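Local coordinates for protein UDP-glucose 4-epimerase (Brucella ovis, PDB 4WOK) that probably interconverts UDP-glucose and UDP-galactose by 4-epimerisation, using a bound NAD as its redox cofactor, at residues A[177-182]-A[299-304]; A[232-237]-A[310-315]; A[237-242]-A[259-264]; A[122-127]-A[156-161]. The protein carries 2 engineered substitutions. All blocks are in the same frame, centred on the assembly; numbering follows the deposited sequence.

Interactions 2, 3 and 4 are buried, whereas interaction 1 is only partly so and lies beside the nicotinamide site, where Phe179 reaches a loop from the C-terminal part of the chain. Interactions 2 and 3 have centres about 3 Å apart and share helix 236-251: 310-315 meets the strand leading into it, and 259-264 packs on its first turns. Interaction 1 crosses interaction 2 along the chain and joins it through strands 180-182 and 230-235. Across the first three, the segments meet through apolar groups; interaction 4, which also touches NAD, adds a serine-carboxylate bond. Its Glu159 also pairs with Arg177, tying interaction 4 to interaction 1.

Interaction 1: residues A[177-182]-A[299-304]; sequences RYFNAS and LYADPA. With NAD (nicotinamide-adenine-dinucleotide), chain B.
Phe179 reaches from the nicotinamide pocket of the Rossmann-type domain to the extended chain Leu299-Ala301, and its side chain carries the contact. Its CB, directed at the other segment, starts beside Asp232 of strand 230-235. From there the ring runs out along the backbone of the loop: CD2 is 4.1 Å from Tyr300 CA, CE2 closes to 3.8 Å from that same CA, and CZ ends 4.0 Å from Leu299 CB. The Phe179 and Leu299 side chains cross at nearly a right angle, and it is the leucine CB, not its methyls, that meets the ring. Ala301 N lies at the ring edge, in its plane; its hydrogen bond to Asp232 OD2 probably helps hold the loop beside the ring. Behind Phe179 the same segment lines the cofactor site. Tyr178 has CG between its backbone N and carbonyl carbon (chi1 49°), bringing its ring obliquely up to the nicotinamide, where Tyr178 CE2 is 3.4 Å from NAD C4N. At the nicotinamide rim, close to its plane, Phe179 O is 3.2 Å from NAD C4N. The carboxamide is fixed by the backbone: Ala181 N donates to NAD O7N at 2.9 Å (N-H...O angle 163°).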
# COMPACT_ATOMS: atom_id res chain seq x y z
N ARG A 177 -6.02 4.68 -3.43
CA ARG A 177 -6.29 4.63 -2.00
C ARG A 177 -6.70 3.22 -1.58
O ARG A 177 -7.57 2.60 -2.19
CB ARG A 177 -7.40 5.62 -1.62
CG ARG A 177 -7.17 7.06 -2.06
CD ARG A 177 -8.39 7.94 -1.76
NE ARG A 177 -8.22 9.32 -2.20
CZ ARG A 177 -9.23 10.09 -2.61
NH1 ARG A 177 -10.47 9.61 -2.64
NH2 ARG A 177 -9.00 11.34 -2.99
N TYR A 178 -6.07 2.70 -0.52
CA TYR A 178 -6.45 1.40 0.01
C TYR A 178 -6.09 1.33 1.48
O TYR A 178 -5.35 2.19 1.98
CB TYR A 178 -5.79 0.26 -0.78
CG TYR A 178 -4.29 0.44 -0.98
CD1 TYR A 178 -3.79 1.24 -2.01
CD2 TYR A 178 -3.39 -0.21 -0.16
CE1 TYR A 178 -2.44 1.40 -2.19
CE2 TYR A 178 -2.03 -0.07 -0.33
CZ TYR A 178 -1.56 0.74 -1.35
OH TYR A 178 -0.20 0.89 -1.52
N PHE A 179 -6.60 0.32 2.17
CA PHE A 179 -6.38 0.21 3.61
C PHE A 179 -5.17 -0.66 3.99
O PHE A 179 -4.16 -0.13 4.47
CB PHE A 179 -7.64 -0.35 4.29
CG PHE A 179 -8.66 0.70 4.64
CD1 PHE A 179 -8.40 1.64 5.64
CD2 PHE A 179 -9.88 0.75 3.98
CE1 PHE A 179 -9.34 2.60 5.97
CE2 PHE A 179 -10.82 1.71 4.30
CZ PHE A 179 -10.55 2.64 5.30
N ASN A 180 -5.29 -1.97 3.81
CA ASN A 180 -4.26 -2.89 4.27
C ASN A 180 -3.77 -3.83 3.19
O ASN A 180 -4.50 -4.72 2.75
CB ASN A 180 -4.76 -3.74 5.44
CG ASN A 180 -5.12 -2.91 6.65
OD1 ASN A 180 -4.26 -2.30 7.28
ND2 ASN A 180 -6.41 -2.90 7.00
N ALA A 181 -2.51 -3.66 2.80
CA ALA A 181 -1.86 -4.58 1.87
C ALA A 181 -1.57 -5.88 2.59
O ALA A 181 -1.06 -5.87 3.70
CB ALA A 181 -0.58 -3.98 1.35
N SER A 182 -1.85 -7.00 1.94
CA SER A 182 -1.68 -8.29 2.60
C SER A 182 -1.30 -9.38 1.60
O SER A 182 -1.23 -9.14 0.39
CB SER A 182 -2.97 -8.67 3.34
OG SER A 182 -4.07 -8.70 2.44
N LEU A 299 -14.32 -0.68 8.91
CA LEU A 299 -13.80 0.22 7.88
C LEU A 299 -13.46 -0.58 6.64
O LEU A 299 -12.67 -1.51 6.69
CB LEU A 299 -12.56 0.97 8.38
CG LEU A 299 -12.67 1.91 9.57
CD1 LEU A 299 -11.28 2.37 10.01
CD2 LEU A 299 -13.55 3.10 9.24
N TYR A 300 -14.07 -0.22 5.51
CA TYR A 300 -13.71 -0.82 4.24
C TYR A 300 -14.18 0.08 3.10
O TYR A 300 -15.11 0.87 3.25
CB TYR A 300 -14.29 -2.24 4.11
CG TYR A 300 -15.78 -2.34 4.35
CD1 TYR A 300 -16.29 -2.43 5.64
CD2 TYR A 300 -16.68 -2.36 3.29
CE1 TYR A 300 -17.65 -2.52 5.87
CE2 TYR A 300 -18.04 -2.46 3.50
CZ TYR A 300 -18.52 -2.54 4.79
OH TYR A 300 -19.87 -2.63 5.01
N ALA A 301 -13.51 -0.06 1.96
CA ALA A 301 -13.66 0.87 0.86
C ALA A 301 -14.64 0.38 -0.21
O ALA A 301 -14.79 -0.82 -0.42
CB ALA A 301 -12.31 1.15 0.23
N ASP A 302 -15.27 1.33 -0.88
CA ASP A 302 -16.13 1.06 -2.03
C ASP A 302 -15.27 1.00 -3.30
O ASP A 302 -14.68 2.00 -3.70
CB ASP A 302 -17.20 2.14 -2.15
CG ASP A 302 -18.29 1.78 -3.15
OD1 ASP A 302 -18.13 0.80 -3.90
OD2 ASP A 302 -19.31 2.51 -3.18
N PRO A 303 -15.20 -0.18 -3.94
CA PRO A 303 -14.32 -0.39 -5.10
C PRO A 303 -14.97 -0.13 -6.46
O PRO A 303 -14.36 -0.46 -7.48
CB PRO A 303 -13.96 -1.86 -4.96
CG PRO A 303 -15.22 -2.48 -4.44
CD PRO A 303 -15.87 -1.43 -3.54
N ALA A 304 -16.18 0.43 -6.48
CA ALA A 304 -16.94 0.56 -7.72
C ALA A 304 -16.28 1.51 -8.72
O ALA A 304 -16.26 1.22 -9.91
CB ALA A 304 -18.36 1.02 -7.42
PA NAD B . 7.65 -0.62 2.53
O1A NAD B . 8.31 0.21 3.60
O2A NAD B . 7.89 -2.09 2.33
O5B NAD B . 8.21 0.08 1.04
C5B NAD B . 8.59 1.42 1.23
C4B NAD B . 9.81 1.61 0.28
O4B NAD B . 10.12 3.00 0.14
C3B NAD B . 10.96 0.92 1.02
O3B NAD B . 11.63 0.11 0.09
C2B NAD B . 11.82 2.11 1.49
O2B NAD B . 13.15 1.77 1.53
C1B NAD B . 11.54 3.15 0.34
N9A NAD B . 11.69 4.55 0.81
C8A NAD B . 11.13 5.17 1.94
N7A NAD B . 11.45 6.46 2.03
C5A NAD B . 12.25 6.69 0.91
C6A NAD B . 12.91 7.85 0.44
N6A NAD B . 12.82 9.03 1.14
N1A NAD B . 13.63 7.79 -0.70
C2A NAD B . 13.70 6.59 -1.36
N3A NAD B . 13.13 5.40 -1.03
C4A NAD B . 12.40 5.51 0.13
O3 NAD B . 6.13 -0.11 2.72
PN NAD B . 5.02 -0.75 1.74
O1N NAD B . 5.45 -1.47 0.50
O2N NAD B . 3.96 -1.21 2.68
O5D NAD B . 4.05 0.55 1.16
C5D NAD B . 4.73 1.41 0.40
C4D NAD B . 3.70 2.42 -0.12
O4D NAD B . 2.34 1.84 0.06
C3D NAD B . 3.73 3.68 0.77
O3D NAD B . 3.38 4.73 -0.07
C2D NAD B . 2.60 3.37 1.76
O2D NAD B . 1.98 4.48 2.29
C1D NAD B . 1.59 2.78 0.74
N1N NAD B . 0.47 2.06 1.53
C2N NAD B . 0.79 0.84 2.13
C3N NAD B . -0.22 0.17 2.86
C7N NAD B . 0.11 -1.15 3.52
O7N NAD B . -0.76 -1.78 4.13
N7N NAD B . 1.40 -1.62 3.42
C4N NAD B . -1.49 0.74 2.96
C5N NAD B . -1.78 1.96 2.35
C6N NAD B . -0.78 2.63 1.63

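Interaction 2: residues A[232-237]-A[310-315]; sequences DYIHVT and LGFHTV
Ile234 and Thr314 meet methyl to methyl, their side chains inclined to each other rather than aligned. The closest pair is Ile234 CD1 and Thr314 CG2, 3.7 Å apart, with Ile234 CG1 following at 4.0 Å from the same Thr314 CG2. Two carbons of the isoleucine arm therefore lean on one threonine methyl. The arm is extended: CG1 stands opposite the backbone N (chi1 176°), which carries CD1 away from strand 230-235 to the loop. There CD1 also approaches Phe312, at the ring edge and near its plane, 4.4 Å from CZ. Thr314 meets Phe312 from a different direction, its backbone N lying 4.1 Å above one ring face and displaced toward the rim. The tip of Ile234 thus meets the threonine methyl and the aromatic edge side by side. The loop follows helix 304-310, which it leaves at Gly311 with positive phi.

On the other segment, strand 230-235, the middle strand of a three-stranded mixed sheet between 180-182 and 267-268, passes straight into helix 236-251, and His235 is the N-cap. Its ND1 accepts from Thr237 N at 3.0 Å, the donor lying 9° out of the imidazole plane and the N-H...N angle being 161°. Acceptance at ND1 suggests a proton on NE2, which is hydrogen-bonded to Thr325 OG1 in helix 319-326. Val236, the first residue of the helix, packs against helix 22-33.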
# COMPACT_ATOMS: atom_id res chain seq x y z
N ASP A 232 -10.17 -3.68 6.27
CA ASP A 232 -10.19 -3.90 4.82
C ASP A 232 -8.85 -4.42 4.34
O ASP A 232 -7.83 -3.75 4.50
CB ASP A 232 -10.54 -2.59 4.13
CG ASP A 232 -10.95 -2.78 2.69
OD1 ASP A 232 -10.87 -3.91 2.17
OD2 ASP A 232 -11.36 -1.77 2.08
N TYR A 233 -8.85 -5.61 3.74
CA TYR A 233 -7.59 -6.22 3.31
C TYR A 233 -7.57 -6.50 1.82
O TYR A 233 -8.51 -7.06 1.27
CB TYR A 233 -7.34 -7.51 4.09
CG TYR A 233 -7.31 -7.27 5.59
CD1 TYR A 233 -8.49 -7.31 6.33
CD2 TYR A 233 -6.13 -6.96 6.24
CE1 TYR A 233 -8.48 -7.07 7.69
CE2 TYR A 233 -6.11 -6.72 7.60
CZ TYR A 233 -7.29 -6.78 8.32
OH TYR A 233 -7.28 -6.53 9.68
N ILE A 234 -6.48 -6.11 1.16
CA ILE A 234 -6.34 -6.38 -0.26
C ILE A 234 -4.99 -7.03 -0.53
O ILE A 234 -3.96 -6.63 0.01
CB ILE A 234 -6.50 -5.08 -1.11
CG1 ILE A 234 -6.24 -5.36 -2.59
CG2 ILE A 234 -5.58 -3.97 -0.61
CD1 ILE A 234 -6.71 -4.23 -3.51
N HIS A 235 -5.00 -8.07 -1.36
CA HIS A 235 -3.80 -8.81 -1.70
C HIS A 235 -2.81 -7.94 -2.47
O HIS A 235 -3.19 -7.21 -3.39
CB HIS A 235 -4.16 -10.05 -2.51
CG HIS A 235 -3.07 -11.07 -2.56
ND1 HIS A 235 -1.92 -10.90 -3.30
CD2 HIS A 235 -2.95 -12.28 -1.95
CE1 HIS A 235 -1.14 -11.96 -3.15
NE2 HIS A 235 -1.74 -12.81 -2.34
N VAL A 236 -1.54 -8.05 -2.12
CA VAL A 236 -0.50 -7.21 -2.70
C VAL A 236 -0.37 -7.40 -4.22
O VAL A 236 -0.00 -6.47 -4.96
CB VAL A 236 0.86 -7.47 -2.01
CG1 VAL A 236 1.26 -8.94 -2.16
CG2 VAL A 236 1.94 -6.53 -2.54
N THR A 237 -0.66 -8.60 -4.71
CA THR A 237 -0.61 -8.83 -6.15
C THR A 237 -1.72 -8.06 -6.85
O THR A 237 -1.52 -7.54 -7.95
CB THR A 237 -0.70 -10.33 -6.49
OG1 THR A 237 0.38 -11.02 -5.86
CG2 THR A 237 -0.61 -10.54 -8.00
N LEU A 310 -10.88 1.99 -14.22
CA LEU A 310 -9.69 1.21 -14.54
C LEU A 310 -10.01 -0.19 -15.05
O LEU A 310 -9.12 -0.90 -15.52
CB LEU A 310 -8.78 1.09 -13.31
CG LEU A 310 -8.03 2.35 -12.87
CD1 LEU A 310 -7.10 2.03 -11.71
CD2 LEU A 310 -7.25 2.95 -14.05
N GLY A 311 -11.28 -0.59 -14.97
CA GLY A 311 -11.65 -1.96 -15.26
C GLY A 311 -11.02 -2.91 -14.26
O GLY A 311 -10.69 -4.05 -14.60
N PHE A 312 -10.84 -2.45 -13.03
CA PHE A 312 -10.13 -3.23 -12.00
C PHE A 312 -11.04 -3.97 -11.02
O PHE A 312 -11.89 -3.37 -10.39
CB PHE A 312 -9.20 -2.32 -11.19
CG PHE A 312 -8.58 -3.00 -10.00
CD1 PHE A 312 -7.55 -3.90 -10.16
CD2 PHE A 312 -9.03 -2.73 -8.72
CE1 PHE A 312 -6.98 -4.53 -9.06
CE2 PHE A 312 -8.47 -3.36 -7.63
CZ PHE A 312 -7.45 -4.26 -7.80
N HIS A 313 -10.82 -5.28 -10.92
CA HIS A 313 -11.43 -6.12 -9.88
C HIS A 313 -10.33 -6.92 -9.19
O HIS A 313 -9.39 -7.35 -9.85
CB HIS A 313 -12.48 -7.08 -10.46
CG HIS A 313 -13.44 -6.42 -11.39
ND1 HIS A 313 -13.16 -6.23 -12.73
CD2 HIS A 313 -14.67 -5.89 -11.18
CE1 HIS A 313 -14.18 -5.62 -13.30
NE2 HIS A 313 -15.11 -5.40 -12.39
N THR A 314 -10.44 -7.12 -7.88
CA THR A 314 -9.51 -8.01 -7.20
C THR A 314 -9.77 -9.44 -7.64
O THR A 314 -10.92 -9.84 -7.82
CB THR A 314 -9.63 -7.93 -5.66
OG1 THR A 314 -11.00 -8.07 -5.27
CG2 THR A 314 -9.10 -6.60 -5.16
N VAL A 315 -8.71 -10.22 -7.82
CA VAL A 315 -8.88 -11.64 -8.13
C VAL A 315 -8.08 -12.52 -7.18
O VAL A 315 -8.18 -13.73 -7.24
CB VAL A 315 -8.47 -11.97 -9.59
CG1 VAL A 315 -9.29 -11.14 -10.57
CG2 VAL A 315 -6.99 -11.75 -9.81

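Interaction 3: residues A[237-242]-A[259-264]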
# COMPACT_ATOMS: atom_id res chain seq x y z
N THR A 237 -0.66 -8.60 -4.71
CA THR A 237 -0.61 -8.83 -6.15
C THR A 237 -1.72 -8.06 -6.85
O THR A 237 -1.52 -7.54 -7.95
CB THR A 237 -0.70 -10.33 -6.49
OG1 THR A 237 0.38 -11.02 -5.86
CG2 THR A 237 -0.61 -10.54 -8.00
N ASP A 238 -2.89 -8.00 -6.22
CA ASP A 238 -3.98 -7.17 -6.72
C ASP A 238 -3.56 -5.70 -6.73
O ASP A 238 -3.90 -4.95 -7.65
CB ASP A 238 -5.24 -7.35 -5.87
CG ASP A 238 -6.07 -8.57 -6.30
OD1 ASP A 238 -6.12 -8.85 -7.52
OD2 ASP A 238 -6.65 -9.24 -5.41
N LEU A 239 -2.82 -5.27 -5.71
CA LEU A 239 -2.32 -3.89 -5.68
C LEU A 239 -1.36 -3.66 -6.83
O LEU A 239 -1.43 -2.63 -7.50
CB LEU A 239 -1.63 -3.57 -4.34
CG LEU A 239 -2.59 -3.43 -3.16
CD1 LEU A 239 -1.82 -3.36 -1.86
CD2 LEU A 239 -3.49 -2.21 -3.32
N ALA A 240 -0.46 -4.61 -7.07
CA ALA A 240 0.45 -4.53 -8.21
C ALA A 240 -0.35 -4.37 -9.51
O ALA A 240 -0.09 -3.46 -10.30
CB ALA A 240 1.34 -5.76 -8.28
N ARG A 241 -1.34 -5.23 -9.69
CA ARG A 241 -2.18 -5.17 -10.89
C ARG A 241 -2.79 -3.78 -11.09
O ARG A 241 -2.73 -3.22 -12.20
CB ARG A 241 -3.29 -6.23 -10.81
CG ARG A 241 -2.79 -7.67 -10.80
CD ARG A 241 -3.95 -8.70 -10.75
NE ARG A 241 -4.99 -8.36 -11.71
CZ ARG A 241 -6.23 -7.99 -11.39
NH1 ARG A 241 -6.59 -7.94 -10.11
NH2 ARG A 241 -7.10 -7.68 -12.34
N ALA A 242 -3.36 -3.20 -10.04
CA ALA A 242 -4.02 -1.90 -10.15
C ALA A 242 -3.04 -0.77 -10.48
O ALA A 242 -3.37 0.15 -11.24
CB ALA A 242 -4.75 -1.58 -8.88
N VAL A 259 -8.96 6.82 -6.98
CA VAL A 259 -9.89 5.73 -6.74
C VAL A 259 -9.46 4.81 -5.59
O VAL A 259 -8.28 4.66 -5.30
CB VAL A 259 -10.10 4.86 -8.01
CG1 VAL A 259 -10.61 5.72 -9.17
CG2 VAL A 259 -8.82 4.16 -8.40
N ASN A 260 -10.46 4.20 -4.94
CA ASN A 260 -10.26 3.18 -3.92
C ASN A 260 -9.91 1.83 -4.51
O ASN A 260 -10.40 1.46 -5.58
CB ASN A 260 -11.53 3.02 -3.08
CG ASN A 260 -11.88 4.25 -2.27
OD1 ASN A 260 -11.02 5.07 -1.95
ND2 ASN A 260 -13.16 4.38 -1.92
N LEU A 261 -9.07 1.07 -3.80
CA LEU A 261 -8.77 -0.31 -4.15
C LEU A 261 -9.19 -1.23 -3.02
O LEU A 261 -8.87 -0.97 -1.86
CB LEU A 261 -7.28 -0.49 -4.44
CG LEU A 261 -6.68 0.37 -5.56
CD1 LEU A 261 -5.20 0.10 -5.69
CD2 LEU A 261 -7.40 0.11 -6.87
N GLY A 262 -9.90 -2.30 -3.35
CA GLY A 262 -10.33 -3.27 -2.37
C GLY A 262 -11.36 -4.25 -2.90
O GLY A 262 -11.70 -4.23 -4.09
N THR A 263 -11.86 -5.11 -2.03
CA THR A 263 -12.86 -6.10 -2.39
C THR A 263 -14.28 -5.58 -2.19
O THR A 263 -15.24 -6.14 -2.71
CB THR A 263 -12.72 -7.36 -1.55
OG1 THR A 263 -12.90 -7.02 -0.18
CG2 THR A 263 -11.37 -7.99 -1.74
N GLY A 264 -14.40 -4.53 -1.38
CA GLY A 264 -15.70 -3.99 -1.02
C GLY A 264 -16.29 -4.69 0.19
O GLY A 264 -17.36 -4.31 0.68
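The backbones of helix 236-251 and of the chain leaving strand 257-260 come nearest at Leu239 and Leu261, whose CA atoms are 7.5 Å apart. Leu239 and Ala242, three residues apart on one turn, thus present a shared surface to Leu261. The strand edges the parallel Rossmann-type sheet, next to 172-177, and the helix precedes it in the chain, so this is a helix packed on its own following strand. Leu261 points at the helix; its CD1 continues the extended chain and CD2 branches beside it, so both methyls reach the helix. Leu261 CD1 touches both helix residues, 3.6 Å from Ala242 CB and 3.7 Å from Leu239 CD2, while Leu261 CD2 lies 3.7 Å from Ala242 CB. The alanine methyl is therefore straddled by the leucine fork. Leu239 begins off to one side, yet its end swings in, and it continues onto Ile23 and Ile234.

One turn of the helix also carries a salt bridge. Arg241 folds back (chi3 47°), and NH1 reaches Asp238 OD1 at 2.8 Å, bent to 134°. OD1 takes it on its anti side, 25° out of the carboxylate plane, and accepts from Val315 N as well.

Interaction 4: residues A[122-127]-A[156-161]. With NAD (nicotinamide-adenine-dinucleotide), chain B.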
# COMPACT_ATOMS: atom_id res chain seq x y z
N VAL A 122 2.40 10.06 -13.19
CA VAL A 122 2.68 9.66 -11.80
C VAL A 122 1.56 8.84 -11.19
O VAL A 122 0.40 9.27 -11.14
CB VAL A 122 2.95 10.89 -10.91
CG1 VAL A 122 3.13 10.48 -9.44
CG2 VAL A 122 4.18 11.64 -11.42
N ILE A 123 1.90 7.64 -10.74
CA ILE A 123 0.95 6.79 -10.05
C ILE A 123 1.31 6.82 -8.57
O ILE A 123 2.37 6.35 -8.19
CB ILE A 123 0.99 5.34 -10.58
CG1 ILE A 123 0.89 5.31 -12.12
CG2 ILE A 123 -0.09 4.50 -9.89
CD1 ILE A 123 -0.32 5.97 -12.65
N PHE A 124 0.43 7.39 -7.76
CA PHE A 124 0.71 7.67 -6.35
C PHE A 124 0.02 6.68 -5.43
O PHE A 124 -1.20 6.53 -5.47
CB PHE A 124 0.27 9.08 -5.98
CG PHE A 124 0.50 9.42 -4.53
CD1 PHE A 124 1.78 9.47 -4.01
CD2 PHE A 124 -0.57 9.64 -3.67
CE1 PHE A 124 2.00 9.77 -2.64
CE2 PHE A 124 -0.37 9.93 -2.31
CZ PHE A 124 0.92 10.00 -1.80
N SER A 125 0.79 5.98 -4.60
CA SER A 125 0.20 5.04 -3.66
C SER A 125 -0.25 5.81 -2.43
O SER A 125 0.56 6.26 -1.63
CB SER A 125 1.19 3.93 -3.28
OG SER A 125 0.59 2.64 -3.42
N SER A 126 -1.56 6.00 -2.31
CA SER A 126 -2.12 6.78 -1.22
C SER A 126 -2.69 5.83 -0.18
O SER A 126 -2.30 4.67 -0.13
CB SER A 126 -3.18 7.73 -1.75
OG SER A 126 -3.57 8.67 -0.76
N SER A 127 -3.64 6.31 0.62
CA SER A 127 -4.20 5.50 1.71
C SER A 127 -5.63 5.90 1.98
O SER A 127 -5.98 7.07 1.84
CB SER A 127 -3.37 5.67 2.99
OG SER A 127 -4.02 5.02 4.08
N LEU A 156 -2.91 12.88 2.41
CA LEU A 156 -3.88 13.82 1.85
C LEU A 156 -3.18 15.04 1.23
O LEU A 156 -3.57 15.51 0.16
CB LEU A 156 -4.85 14.28 2.94
CG LEU A 156 -5.95 15.25 2.51
CD1 LEU A 156 -6.78 14.63 1.39
CD2 LEU A 156 -6.84 15.61 3.70
N ILE A 157 -2.17 15.55 1.92
CA ILE A 157 -1.40 16.70 1.41
C ILE A 157 -0.76 16.33 0.07
O ILE A 157 -0.82 17.12 -0.87
CB ILE A 157 -0.31 17.14 2.41
CG1 ILE A 157 -0.95 17.74 3.67
CG2 ILE A 157 0.66 18.14 1.74
CD1 ILE A 157 0.03 17.90 4.82
N ALA A 158 -0.19 15.14 -0.02
CA ALA A 158 0.37 14.70 -1.30
C ALA A 158 -0.69 14.62 -2.40
O ALA A 158 -0.43 14.97 -3.54
CB ALA A 158 1.06 13.35 -1.15
N GLU A 159 -1.90 14.16 -2.06
CA GLU A 159 -2.96 14.13 -3.07
C GLU A 159 -3.26 15.54 -3.60
O GLU A 159 -3.36 15.75 -4.81
CB GLU A 159 -4.24 13.50 -2.50
CG GLU A 159 -4.11 12.01 -2.17
CD GLU A 159 -5.46 11.34 -1.94
OE1 GLU A 159 -6.48 12.05 -1.88
OE2 GLU A 159 -5.49 10.09 -1.84
N HIS A 160 -3.39 16.51 -2.70
CA HIS A 160 -3.67 17.88 -3.12
C HIS A 160 -2.49 18.50 -3.85
O HIS A 160 -2.68 19.32 -4.75
CB HIS A 160 -4.06 18.74 -1.92
CG HIS A 160 -5.41 18.42 -1.38
ND1 HIS A 160 -5.70 18.45 -0.03
CD2 HIS A 160 -6.55 18.05 -2.00
CE1 HIS A 160 -6.97 18.12 0.15
NE2 HIS A 160 -7.50 17.86 -1.03
N MET A 161 -1.27 18.12 -3.46
CA MET A 161 -0.08 18.59 -4.16
C MET A 161 -0.10 18.10 -5.60
O MET A 161 0.20 18.85 -6.54
CB MET A 161 1.19 18.12 -3.46
CG MET A 161 2.46 18.85 -3.91
SD MET A 161 3.94 18.02 -3.29
CE MET A 161 3.82 18.35 -1.52
PA NAD B . 7.65 -0.62 2.53
O1A NAD B . 8.31 0.21 3.60
O2A NAD B . 7.89 -2.09 2.33
O5B NAD B . 8.21 0.08 1.04
C5B NAD B . 8.59 1.42 1.23
C4B NAD B . 9.81 1.61 0.28
O4B NAD B . 10.12 3.00 0.14
C3B NAD B . 10.96 0.92 1.02
O3B NAD B . 11.63 0.11 0.09
C2B NAD B . 11.82 2.11 1.49
O2B NAD B . 13.15 1.77 1.53
C1B NAD B . 11.54 3.15 0.34
N9A NAD B . 11.69 4.55 0.81
C8A NAD B . 11.13 5.17 1.94
N7A NAD B . 11.45 6.46 2.03
C5A NAD B . 12.25 6.69 0.91
C6A NAD B . 12.91 7.85 0.44
N6A NAD B . 12.82 9.03 1.14
N1A NAD B . 13.63 7.79 -0.70
C2A NAD B . 13.70 6.59 -1.36
N3A NAD B . 13.13 5.40 -1.03
C4A NAD B . 12.40 5.51 0.13
O3 NAD B . 6.13 -0.11 2.72
PN NAD B . 5.02 -0.75 1.74
O1N NAD B . 5.45 -1.47 0.50
O2N NAD B . 3.96 -1.21 2.68
O5D NAD B . 4.05 0.55 1.16
C5D NAD B . 4.73 1.41 0.40
C4D NAD B . 3.70 2.42 -0.12
O4D NAD B . 2.34 1.84 0.06
C3D NAD B . 3.73 3.68 0.77
O3D NAD B . 3.38 4.73 -0.07
C2D NAD B . 2.60 3.37 1.76
O2D NAD B . 1.98 4.48 2.29
C1D NAD B . 1.59 2.78 0.74
N1N NAD B . 0.47 2.06 1.53
C2N NAD B . 0.79 0.84 2.13
C3N NAD B . -0.22 0.17 2.86
C7N NAD B . 0.11 -1.15 3.52
O7N NAD B . -0.76 -1.78 4.13
N7N NAD B . 1.40 -1.62 3.42
C4N NAD B . -1.49 0.74 2.96
C5N NAD B . -1.78 1.96 2.35
C6N NAD B . -0.78 2.63 1.63
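Ser126 and Glu159 supply the polar part of this contact: Ser126 OG donates to Glu159 OE2 at 2.6 Å, a short bond that meets the oxygen on its anti side, 27° out of the carboxylate plane. The glutamate chain is extended beyond CG, which carries its carboxylate from the helix to the end of the strand. Its other oxygen, OE1, has two partners, a salt bridge to Arg177 NH2 and a hydrogen bond from Gln145 NE2, so both oxygens of this buried carboxylate are satisfied.

The apolar part centres on Ala158. Phe124, with CG opposite its backbone N (chi1 178°), sends its ring toward helix 150-169, and CZ comes to 3.4 Å from Ala158 CB. The methyl is nearly equidistant from CE2 and CE1 of Phe124, at 3.9 and 4.0 Å, so it approaches the CZ end of the ring obliquely.

The backbone oxygen of Ser126 turns the other way, toward NAD, with Ser126 O 3.1 Å from NAD C6N. In the fold, strand 121-125 lies between 79-82 and 172-177 in the parallel Rossmann-type sheet. Helix 150-169, which also carries Tyr151 and Lys155, covers Phe124, while Ile123 packs against helix 236-251.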